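PDB 2EBF: dermonecrotic toxin from Pasteurella multocida, which acts as a potent mitogen, induces bone resorption and is associated with the severe progressive form of atrophic rhinitis in pigs, here as its C-terminal region. Local coordinates for residues Glu133-Ala136 against Leu137-Gln140; Trp229-Ser233 against Asn234-Leu238; Ile414-Leu418 against Gln419-Glu423; Ala502-Ser505 against Leu506-Ser509; Trp704-Glu707 against Ile708-Asn712. All blocks are in the same frame, centred on the assembly; numbering follows the deposited sequence.

Contact 1 (Glu133-Ala136 against Leu137-Gln140); sequences EMEA and LKKQ. With GLC (alpha-D-glucopyranose), chain C.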
# COMPACT_ATOMS: atom_id res chain seq x y z
N GLU A 133 -11.89 16.31 -15.75
CA GLU A 133 -10.54 16.76 -15.38
C GLU A 133 -9.60 15.61 -15.00
O GLU A 133 -8.45 15.85 -14.60
CB GLU A 133 -10.61 17.79 -14.26
CG GLU A 133 -10.98 17.21 -12.89
CD GLU A 133 -12.48 17.10 -12.65
OE1 GLU A 133 -13.31 17.33 -13.57
OE2 GLU A 133 -12.84 16.79 -11.49
N MET A 134 -10.10 14.37 -15.11
CA MET A 134 -9.34 13.16 -14.78
C MET A 134 -8.90 12.36 -16.02
O MET A 134 -8.65 11.16 -15.92
CB MET A 134 -10.17 12.27 -13.84
CG MET A 134 -10.56 12.95 -12.52
SD MET A 134 -11.86 12.11 -11.56
CE MET A 134 -11.20 10.49 -11.53
N GLU A 135 -8.78 13.02 -17.17
CA GLU A 135 -8.40 12.32 -18.42
C GLU A 135 -7.10 11.52 -18.33
O GLU A 135 -7.05 10.37 -18.78
CB GLU A 135 -8.33 13.29 -19.61
CG GLU A 135 -9.67 13.54 -20.30
CD GLU A 135 -10.25 12.29 -20.94
OE1 GLU A 135 -9.62 11.72 -21.86
OE2 GLU A 135 -11.35 11.87 -20.53
N ALA A 136 -6.05 12.12 -17.77
CA ALA A 136 -4.75 11.46 -17.75
C ALA A 136 -4.79 10.27 -16.80
O ALA A 136 -4.20 9.23 -17.07
CB ALA A 136 -3.66 12.44 -17.35
N LEU A 137 -5.50 10.44 -15.68
CA LEU A 137 -5.70 9.36 -14.71
C LEU A 137 -6.48 8.20 -15.31
O LEU A 137 -6.09 7.04 -15.17
CB LEU A 137 -6.45 9.90 -13.50
CG LEU A 137 -6.76 8.90 -12.38
CD1 LEU A 137 -5.49 8.55 -11.61
CD2 LEU A 137 -7.76 9.54 -11.46
N LYS A 138 -7.60 8.52 -15.95
CA LYS A 138 -8.43 7.53 -16.63
C LYS A 138 -7.59 6.71 -17.61
O LYS A 138 -7.67 5.49 -17.59
CB LYS A 138 -9.57 8.23 -17.39
CG LYS A 138 -10.47 7.29 -18.19
CD LYS A 138 -11.49 8.11 -18.99
CE LYS A 138 -12.33 7.23 -19.90
NZ LYS A 138 -13.36 8.04 -20.62
N LYS A 139 -6.80 7.37 -18.45
CA LYS A 139 -6.01 6.65 -19.45
C LYS A 139 -5.06 5.66 -18.78
O LYS A 139 -4.93 4.53 -19.24
CB LYS A 139 -5.24 7.62 -20.36
CG LYS A 139 -4.66 6.93 -21.61
CD LYS A 139 -4.04 7.93 -22.58
CE LYS A 139 -3.80 7.30 -23.96
NZ LYS A 139 -2.61 6.43 -23.98
N GLN A 140 -4.39 6.09 -17.71
CA GLN A 140 -3.36 5.27 -17.09
C GLN A 140 -4.01 4.04 -16.46
O GLN A 140 -3.56 2.90 -16.65
CB GLN A 140 -2.58 6.08 -16.05
CG GLN A 140 -1.54 7.04 -16.66
CD GLN A 140 -0.75 6.38 -17.77
OE1 GLN A 140 -0.82 6.79 -18.93
NE2 GLN A 140 -0.02 5.34 -17.43
C1 GLC C . -9.50 1.46 -23.44
C2 GLC C . -10.01 2.21 -24.66
C3 GLC C . -8.94 3.18 -25.19
C4 GLC C . -8.40 4.09 -24.08
C5 GLC C . -8.01 3.29 -22.82
C6 GLC C . -7.74 4.21 -21.63
O2 GLC C . -10.32 1.27 -25.69
O3 GLC C . -9.49 3.97 -26.25
O4 GLC C . -7.27 4.83 -24.56
O5 GLC C . -9.05 2.38 -22.43
O6 GLC C . -8.95 4.88 -21.27
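M134 and L137 lie side by side at the start of helix 135-143, where M134 is the N-cap residue. Both side chains run the same way. The M134 methyl CE meets L137 CD2 at 3.6 Å; the chain bends at its last torsion (chi3 51°), which brings the methyl over to the leucine. Both residues also pack on helix 151-164, M134 on L156 and M163, L137 on A159.

K138 can be followed from base to tip. Its CB sits 3.4 Å from M134 O, on the first turn. CG comes loosely near the glucose, 4.2 Å from GLC O6. CD passes E135 OE2 at 4.1 Å. The chain is fully extended, with CG anti to N (chi1 178°), and runs alongside E135. NZ then stands 4.3 Å from E135 OE2. The charges are opposite, but this is beyond a salt bridge. E126 makes a long, weak ion pair with the same NZ.

K139 uses its CG to come near GLC C6, while its NZ goes to Q143 and to E556. The sugar comes nearest to the lysine backbone: GLC C6 is 3.7 Å from K139 O.

The backbone carries the regular bonds. K138 N reaches M134 O at 2.8 Å in an almost straight bond. K139 N to E135 O and Q140 N to A136 O follow in step.

This is the first turn of an alpha-helix, opened by its N-cap carbonyl. One flank packs into a helical bundle, and K138 and K139 belong to a glycan pocket.

Contact 2 (Trp229-Ser233 against Asn234-Leu238); sequences WNEGS and NSALL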
# COMPACT_ATOMS: atom_id res chain seq x y z
N TRP A 229 7.92 -47.31 -14.90
CA TRP A 229 6.53 -46.86 -14.83
C TRP A 229 5.71 -47.25 -16.05
O TRP A 229 4.49 -47.44 -15.95
CB TRP A 229 6.47 -45.35 -14.63
CG TRP A 229 6.98 -44.89 -13.30
CD1 TRP A 229 7.82 -45.56 -12.46
CD2 TRP A 229 6.70 -43.63 -12.67
NE1 TRP A 229 8.07 -44.81 -11.34
CE2 TRP A 229 7.40 -43.62 -11.44
CE3 TRP A 229 5.93 -42.52 -13.02
CZ2 TRP A 229 7.34 -42.54 -10.56
CZ3 TRP A 229 5.87 -41.44 -12.14
CH2 TRP A 229 6.58 -41.46 -10.93
N ASN A 230 6.37 -47.33 -17.21
CA ASN A 230 5.76 -47.76 -18.48
C ASN A 230 4.67 -46.83 -19.00
O ASN A 230 3.52 -47.25 -19.19
CB ASN A 230 5.21 -49.20 -18.37
CG ASN A 230 6.25 -50.25 -18.68
OD1 ASN A 230 7.18 -50.47 -17.90
ND2 ASN A 230 6.08 -50.92 -19.81
N GLU A 231 5.03 -45.56 -19.22
CA GLU A 231 4.08 -44.54 -19.69
C GLU A 231 4.53 -43.88 -21.00
O GLU A 231 5.73 -43.64 -21.21
CB GLU A 231 3.85 -43.47 -18.61
CG GLU A 231 3.49 -44.00 -17.21
CD GLU A 231 2.12 -44.69 -17.14
OE1 GLU A 231 1.28 -44.50 -18.04
OE2 GLU A 231 1.90 -45.43 -16.16
N GLY A 232 3.57 -43.56 -21.87
CA GLY A 232 3.86 -43.04 -23.20
C GLY A 232 3.62 -41.56 -23.46
O GLY A 232 3.75 -41.10 -24.61
N SER A 233 3.26 -40.80 -22.43
CA SER A 233 3.05 -39.35 -22.55
C SER A 233 3.37 -38.61 -21.25
O SER A 233 3.49 -39.23 -20.19
CB SER A 233 1.63 -39.03 -23.03
OG SER A 233 0.66 -39.39 -22.06
N ASN A 234 3.51 -37.29 -21.34
CA ASN A 234 3.74 -36.45 -20.16
C ASN A 234 2.56 -36.51 -19.20
O ASN A 234 2.74 -36.72 -18.00
CB ASN A 234 4.04 -35.00 -20.56
CG ASN A 234 5.40 -34.84 -21.22
OD1 ASN A 234 6.31 -35.64 -21.01
ND2 ASN A 234 5.53 -33.80 -22.03
N SER A 235 1.35 -36.37 -19.75
CA SER A 235 0.12 -36.45 -18.96
C SER A 235 -0.09 -37.81 -18.29
O SER A 235 -0.82 -37.91 -17.30
CB SER A 235 -1.09 -36.10 -19.84
OG SER A 235 -1.24 -37.03 -20.90
N ALA A 236 0.56 -38.84 -18.82
CA ALA A 236 0.51 -40.19 -18.24
C ALA A 236 1.44 -40.34 -17.03
O ALA A 236 1.14 -41.11 -16.11
CB ALA A 236 0.82 -41.24 -19.30
N LEU A 237 2.57 -39.63 -17.06
CA LEU A 237 3.52 -39.59 -15.93
C LEU A 237 2.90 -38.96 -14.69
O LEU A 237 3.19 -39.35 -13.56
CB LEU A 237 4.75 -38.76 -16.29
CG LEU A 237 5.81 -39.21 -17.28
CD1 LEU A 237 6.88 -38.15 -17.32
CD2 LEU A 237 6.41 -40.56 -16.90
N LEU A 238 2.04 -37.96 -14.93
CA LEU A 238 1.54 -37.05 -13.92
C LEU A 238 0.93 -37.68 -12.66
O LEU A 238 1.29 -37.29 -11.55
CB LEU A 238 0.57 -36.05 -14.57
CG LEU A 238 0.45 -34.63 -14.02
CD1 LEU A 238 1.77 -33.87 -14.15
CD2 LEU A 238 -0.66 -33.90 -14.75
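S233 O faces the first turn of helix 234-248 and accepts from L237 N at 3.3 Å, with a weak bond from A236 N. The donor of the first bond is tilted 25° out of the carbonyl plane. The S233 side chain stays close by. Its OG donates to S235 OG at 3.2 Å, and A236 CB touches the same OG at 3.3 Å. With chi1 at 66°, OG faces S235 and A236. S235 OG has a second partner in D214.

S233 is the N-cap residue of the helix, and the loop before it folds back along the first turn. E231 follows that path. Its CB lies 3.8 Å from A236 CB, and its chain bends at chi2 (-67°) to bring OE1 to 3.5 Å from the same methyl. E231 CB also comes within 4.2 Å of L237 CD2.

The six-membered ring of W229 meets L237 O with an edge, CZ3 being 3.7 Å from that oxygen. The oxygen lies in the plane of the ring. Y226 packs edge-to-face with the indole. N234 turns the other way, and its ND2 donates to F213 O and T218 O.

Contact 3 (Ile414-Leu418 against Gln419-Glu423); sequences ISQFL and QGSNE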
# COMPACT_ATOMS: atom_id res chain seq x y z
N ILE A 414 10.02 -24.49 10.83
CA ILE A 414 11.18 -24.08 11.62
C ILE A 414 10.95 -24.43 13.08
O ILE A 414 11.82 -25.04 13.73
CB ILE A 414 11.48 -22.57 11.48
CG1 ILE A 414 12.08 -22.29 10.10
CG2 ILE A 414 12.41 -22.09 12.61
CD1 ILE A 414 12.13 -20.81 9.72
N SER A 415 9.78 -24.07 13.59
CA SER A 415 9.39 -24.40 14.95
C SER A 415 9.45 -25.92 15.16
O SER A 415 9.88 -26.38 16.21
CB SER A 415 7.99 -23.86 15.24
OG SER A 415 7.67 -24.00 16.60
N GLN A 416 9.04 -26.68 14.15
CA GLN A 416 9.16 -28.13 14.16
C GLN A 416 10.61 -28.62 14.25
O GLN A 416 10.93 -29.50 15.06
CB GLN A 416 8.48 -28.74 12.93
CG GLN A 416 7.15 -29.41 13.21
CD GLN A 416 5.97 -28.45 13.29
OE1 GLN A 416 5.02 -28.56 12.52
NE2 GLN A 416 6.03 -27.51 14.23
N PHE A 417 11.49 -28.04 13.43
CA PHE A 417 12.91 -28.37 13.46
C PHE A 417 13.51 -28.13 14.84
O PHE A 417 14.21 -28.99 15.37
CB PHE A 417 13.69 -27.58 12.42
CG PHE A 417 15.18 -27.76 12.52
CD1 PHE A 417 15.82 -28.77 11.80
CD2 PHE A 417 15.95 -26.94 13.34
CE1 PHE A 417 17.20 -28.95 11.90
CE2 PHE A 417 17.33 -27.12 13.45
CZ PHE A 417 17.95 -28.12 12.72
N LEU A 418 13.22 -26.96 15.41
CA LEU A 418 13.78 -26.55 16.70
C LEU A 418 13.37 -27.46 17.85
O LEU A 418 14.12 -27.63 18.81
CB LEU A 418 13.39 -25.11 17.02
CG LEU A 418 14.05 -24.00 16.20
CD1 LEU A 418 13.45 -22.66 16.58
CD2 LEU A 418 15.56 -23.99 16.42
N GLN A 419 12.17 -28.02 17.74
CA GLN A 419 11.62 -28.91 18.77
C GLN A 419 11.94 -30.39 18.54
O GLN A 419 11.45 -31.26 19.26
CB GLN A 419 10.11 -28.68 18.91
CG GLN A 419 9.76 -27.40 19.68
CD GLN A 419 8.64 -26.60 19.04
OE1 GLN A 419 7.51 -27.07 18.90
NE2 GLN A 419 8.96 -25.36 18.63
N GLY A 420 12.78 -30.66 17.54
CA GLY A 420 13.24 -32.03 17.28
C GLY A 420 12.29 -32.89 16.47
O GLY A 420 12.46 -34.11 16.40
N SER A 421 11.28 -32.26 15.87
CA SER A 421 10.35 -32.96 14.98
C SER A 421 11.02 -33.22 13.63
O SER A 421 12.03 -32.60 13.29
CB SER A 421 9.07 -32.13 14.79
OG SER A 421 8.33 -32.56 13.66
N ASN A 422 10.45 -34.16 12.87
CA ASN A 422 10.95 -34.46 11.53
C ASN A 422 10.10 -33.83 10.42
O ASN A 422 10.44 -33.92 9.23
CB ASN A 422 11.04 -35.98 11.33
CG ASN A 422 12.24 -36.39 10.49
OD1 ASN A 422 12.87 -35.56 9.82
ND2 ASN A 422 12.56 -37.68 10.53
N GLU A 423 9.01 -33.16 10.81
CA GLU A 423 8.09 -32.54 9.86
C GLU A 423 8.57 -31.15 9.42
O GLU A 423 8.05 -30.12 9.86
CB GLU A 423 6.67 -32.49 10.44
CG GLU A 423 5.57 -32.26 9.39
CD GLU A 423 4.22 -32.89 9.76
OE1 GLU A 423 4.21 -33.93 10.48
OE2 GLU A 423 3.17 -32.36 9.32
O HOH W 1 5.34 -28.95 9.74
O HOH W 2 14.90 -31.33 14.57
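Q416 O receives S421 N at 2.9 Å, and F417 O receives G420 N at 3.1 Å. Together they form a Schellman motif that ends helix 407-418. G420, with positive phi (82°), is its C-prime residue.

The two backbone bonds differ in direction. S421 N comes in tilted 27° from the carbonyl plane. G420 N stands well above the plane of the F417 carbonyl. Q419 N still makes the helical bond to S415 O, and a weak one to Q416 O.

Side chains add polar bonds. Q419 folds back along the helix end, bent at chi2 (136°), and its NE2 donates to S415 OG at 2.8 Å. S421 OG accepts from E423 N, which makes an ST turn directly after the cap.

Q416 carbons lie against oxygens of the loop: CG is 3.4 Å from S421 OG, and CB is as near to E423 O. The aliphatic part of Q416 lies between the helix end and the loop. The F417 ring packs on L427 of helix 425-434 and L447 of helix 442-452, and meets W424 edge-to-face.

Two waters bridge helix and loop. One links F417 O to S421 O, though its bond to S421 O is long and weak. The other donates to Q416 OE1 at 2.8 Å and to E423 O at 3.0 Å.

Contact 4 (Ala502-Ser505 against Leu506-Ser509); sequences ADSS and LLNS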
# COMPACT_ATOMS: atom_id res chain seq x y z
N ALA A 502 21.00 -11.13 5.74
CA ALA A 502 20.19 -10.66 4.62
C ALA A 502 21.03 -10.23 3.44
O ALA A 502 22.19 -9.83 3.60
CB ALA A 502 19.29 -9.50 5.08
N ASP A 503 20.43 -10.32 2.25
CA ASP A 503 21.03 -9.87 1.00
C ASP A 503 21.39 -8.38 1.12
O ASP A 503 20.69 -7.62 1.80
CB ASP A 503 20.04 -10.16 -0.14
CG ASP A 503 20.63 -9.93 -1.51
OD1 ASP A 503 20.58 -8.78 -1.98
OD2 ASP A 503 21.11 -10.91 -2.12
N SER A 504 22.48 -7.96 0.49
CA SER A 504 22.91 -6.55 0.61
C SER A 504 21.85 -5.54 0.17
O SER A 504 21.74 -4.46 0.76
CB SER A 504 24.24 -6.32 -0.11
OG SER A 504 25.31 -6.85 0.67
N SER A 505 21.06 -5.90 -0.82
CA SER A 505 19.92 -5.09 -1.28
C SER A 505 18.84 -4.84 -0.21
O SER A 505 17.99 -3.95 -0.35
CB SER A 505 19.29 -5.73 -2.51
OG SER A 505 18.69 -6.97 -2.19
N LEU A 506 18.85 -5.64 0.86
CA LEU A 506 17.86 -5.47 1.93
C LEU A 506 18.45 -4.69 3.09
O LEU A 506 17.74 -3.99 3.80
CB LEU A 506 17.34 -6.84 2.41
CG LEU A 506 16.76 -7.78 1.34
CD1 LEU A 506 16.41 -9.13 1.97
CD2 LEU A 506 15.54 -7.17 0.63
N LEU A 507 19.76 -4.82 3.26
CA LEU A 507 20.48 -4.30 4.43
C LEU A 507 20.45 -2.78 4.55
O LEU A 507 19.98 -2.25 5.56
CB LEU A 507 21.94 -4.76 4.38
CG LEU A 507 22.20 -6.26 4.52
CD1 LEU A 507 23.67 -6.59 4.29
CD2 LEU A 507 21.78 -6.72 5.90
N ASN A 508 20.97 -2.11 3.52
CA ASN A 508 21.07 -0.65 3.47
C ASN A 508 20.06 -0.05 2.48
O ASN A 508 19.18 -0.76 1.99
CB ASN A 508 22.50 -0.23 3.10
CG ASN A 508 23.47 -0.41 4.27
OD1 ASN A 508 23.20 0.04 5.39
ND2 ASN A 508 24.60 -1.06 4.00
N SER A 509 20.19 1.25 2.20
CA SER A 509 19.18 1.96 1.41
C SER A 509 19.17 1.52 -0.04
O SER A 509 20.17 1.03 -0.56
CB SER A 509 19.35 3.48 1.52
OG SER A 509 19.23 3.91 2.87
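D503 O takes two donors from the leucines that follow it, L506 N at 2.9 Å and L507 N at 3.3 Å. It opens the short helix 504-507, of which D503 is the N-cap. The helix follows strand 498-502 in the mixed, largely parallel sheet. L507 N lies in the plane of the carbonyl. L506 N stands well above it, so the two bonds use different directions. L507 N also makes a weak bond to S504 O.

The D503 carboxylate completes the cap. OD1 accepts from S505 N at 3.1 Å and from S505 OG at 2.6 Å. Both donors come on the anti side, from opposite faces of the carboxylate plane. S505 OG is placed for this by chi1 of 66°, which holds it between N and the carbonyl carbon.

Beyond the helix the polar groups of N508 find other partners. OD1 accepts from Q522, ND2 donates to L540 O, and the backbone O is met by K480. N508 N is buried and has no partner in the model. In the backbone, L506 bonds with L520 and L507 with V521.

The leucines make the apolar contacts. A502 CB approaches L506 CB, and L506 packs further on K480 and I483. L507 turns back over the strand end. Its CD2 rests 3.8 Å from A502 CB, and its CD1 3.6 Å from A502 O.

Contact 5 (Trp704-Glu707 against Ile708-Asn712); sequences WALE and IAQRN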
# COMPACT_ATOMS: atom_id res chain seq x y z
N TRP A 704 -11.44 27.34 14.83
CA TRP A 704 -12.03 28.52 14.19
C TRP A 704 -12.60 28.16 12.81
O TRP A 704 -13.75 28.47 12.54
CB TRP A 704 -10.99 29.64 14.07
CG TRP A 704 -11.44 30.81 13.21
CD1 TRP A 704 -12.18 31.89 13.61
CD2 TRP A 704 -11.14 31.02 11.82
NE1 TRP A 704 -12.38 32.74 12.55
CE2 TRP A 704 -11.75 32.24 11.44
CE3 TRP A 704 -10.42 30.29 10.85
CZ2 TRP A 704 -11.68 32.75 10.14
CZ3 TRP A 704 -10.35 30.80 9.54
CH2 TRP A 704 -10.97 32.02 9.21
N ALA A 705 -11.79 27.51 11.96
CA ALA A 705 -12.24 27.15 10.61
C ALA A 705 -13.50 26.29 10.67
O ALA A 705 -14.47 26.55 9.94
CB ALA A 705 -11.14 26.42 9.85
N LEU A 706 -13.49 25.29 11.55
CA LEU A 706 -14.62 24.39 11.70
C LEU A 706 -15.87 25.16 12.14
O LEU A 706 -16.95 24.96 11.58
CB LEU A 706 -14.28 23.27 12.70
CG LEU A 706 -15.27 22.12 12.90
CD1 LEU A 706 -14.62 20.91 13.58
CD2 LEU A 706 -16.36 22.58 13.77
N GLU A 707 -15.72 26.05 13.12
CA GLU A 707 -16.86 26.84 13.60
C GLU A 707 -17.47 27.70 12.50
O GLU A 707 -18.69 27.72 12.32
CB GLU A 707 -16.47 27.71 14.79
CG GLU A 707 -17.52 28.80 15.07
CD GLU A 707 -17.52 29.33 16.49
OE1 GLU A 707 -16.91 28.72 17.40
OE2 GLU A 707 -18.17 30.37 16.70
N ILE A 708 -16.61 28.40 11.75
CA ILE A 708 -17.07 29.25 10.66
C ILE A 708 -17.78 28.43 9.57
O ILE A 708 -18.82 28.83 9.06
CB ILE A 708 -15.88 30.07 10.06
CG1 ILE A 708 -15.26 31.01 11.13
CG2 ILE A 708 -16.34 30.90 8.88
CD1 ILE A 708 -16.23 32.04 11.75
N ALA A 709 -17.21 27.29 9.21
CA ALA A 709 -17.82 26.44 8.18
C ALA A 709 -19.19 25.94 8.62
O ALA A 709 -20.15 25.97 7.86
CB ALA A 709 -16.89 25.27 7.83
N GLN A 710 -19.28 25.50 9.87
CA GLN A 710 -20.54 24.96 10.40
C GLN A 710 -21.63 26.02 10.50
O GLN A 710 -22.78 25.80 10.08
CB GLN A 710 -20.30 24.28 11.75
CG GLN A 710 -19.56 22.96 11.64
CD GLN A 710 -19.41 22.23 12.96
OE1 GLN A 710 -19.53 22.83 14.04
NE2 GLN A 710 -19.13 20.94 12.89
N ARG A 711 -21.28 27.18 11.05
CA ARG A 711 -22.25 28.26 11.21
C ARG A 711 -22.83 28.70 9.87
O ARG A 711 -24.03 29.03 9.77
CB ARG A 711 -21.64 29.45 11.96
CG ARG A 711 -21.49 29.20 13.44
CD ARG A 711 -20.57 30.19 14.12
NE ARG A 711 -21.01 31.58 13.98
CZ ARG A 711 -20.25 32.62 14.34
NH1 ARG A 711 -19.05 32.40 14.85
NH2 ARG A 711 -20.68 33.86 14.19
N ASN A 712 -21.98 28.68 8.85
CA ASN A 712 -22.36 29.12 7.53
C ASN A 712 -22.88 28.02 6.61
O ASN A 712 -23.12 28.27 5.42
CB ASN A 712 -21.18 29.85 6.88
CG ASN A 712 -20.97 31.23 7.46
OD1 ASN A 712 -21.79 32.13 7.25
ND2 ASN A 712 -19.89 31.40 8.20
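I708 lies over one face of the W704 indole. Its CG1 is 3.8 Å from the centroid of the five-membered ring and 19° off the normal, a CH-pi contact. CG1 stands toward the rim of the whole ring system, nearest NE1 at 3.6 Å. The indole reaches it because W704 CG is anti to the backbone N (chi1 170°), which swings the ring along the helix toward I708. NE1 is hydrogen-bonded to D681 OD2.

E707 and R711 are one turn apart and their side chains cross at a slant. E707 is extended. R711 bends at chi3, which brings its guanidinium back to the carboxylate. R711 NH1 forms a salt bridge with E707 OE2 at 2.9 Å, using the anti lone pair of that oxygen. The two planes are turned 59° apart, so the groups do not pair flat. OE2 has a second salt bridge to R586. R711 NE and NH2 donate to V688 O and F687 O. The buried charges are thus gripped from several sides.

L706 and Q710 meet on the exposed flank. L706 CD2 lies 3.2 Å from Q710 CD, a tight contact.

At the end of the helix I708 O accepts from N712 N and from N712 ND2, which come from opposite faces of its plane.

Helix 701-711 follows edge strand 697-700 of the antiparallel sheet. W704 and I708 face strands 643-656 and 660-673, meeting I650 and H666. E707 and R711 rest on L697 of strand 697-700.

In the fold
Each contact is local, within its own continuous stretch: turn to turn in contacts 1 and 5, at a helix end in contacts 2, 3 and 4. They follow each other in series, and none encloses or crosses another. Contact 1 starts helix 135-143 beside a bound glycan. Contact 2 caps the start of helix 234-248. Contact 3 ends helix 407-418, and contact 4 turns the chain after strand 498-502; both belong to the part with the mixed sheet. Contacts 3 and 4 have nearest atoms about 14 Å apart. Contact 5 ends helix 701-711 on the antiparallel sheet of the C3 region. It lies far from contact 2, with centres about 77 Å apart. No two contacts touch.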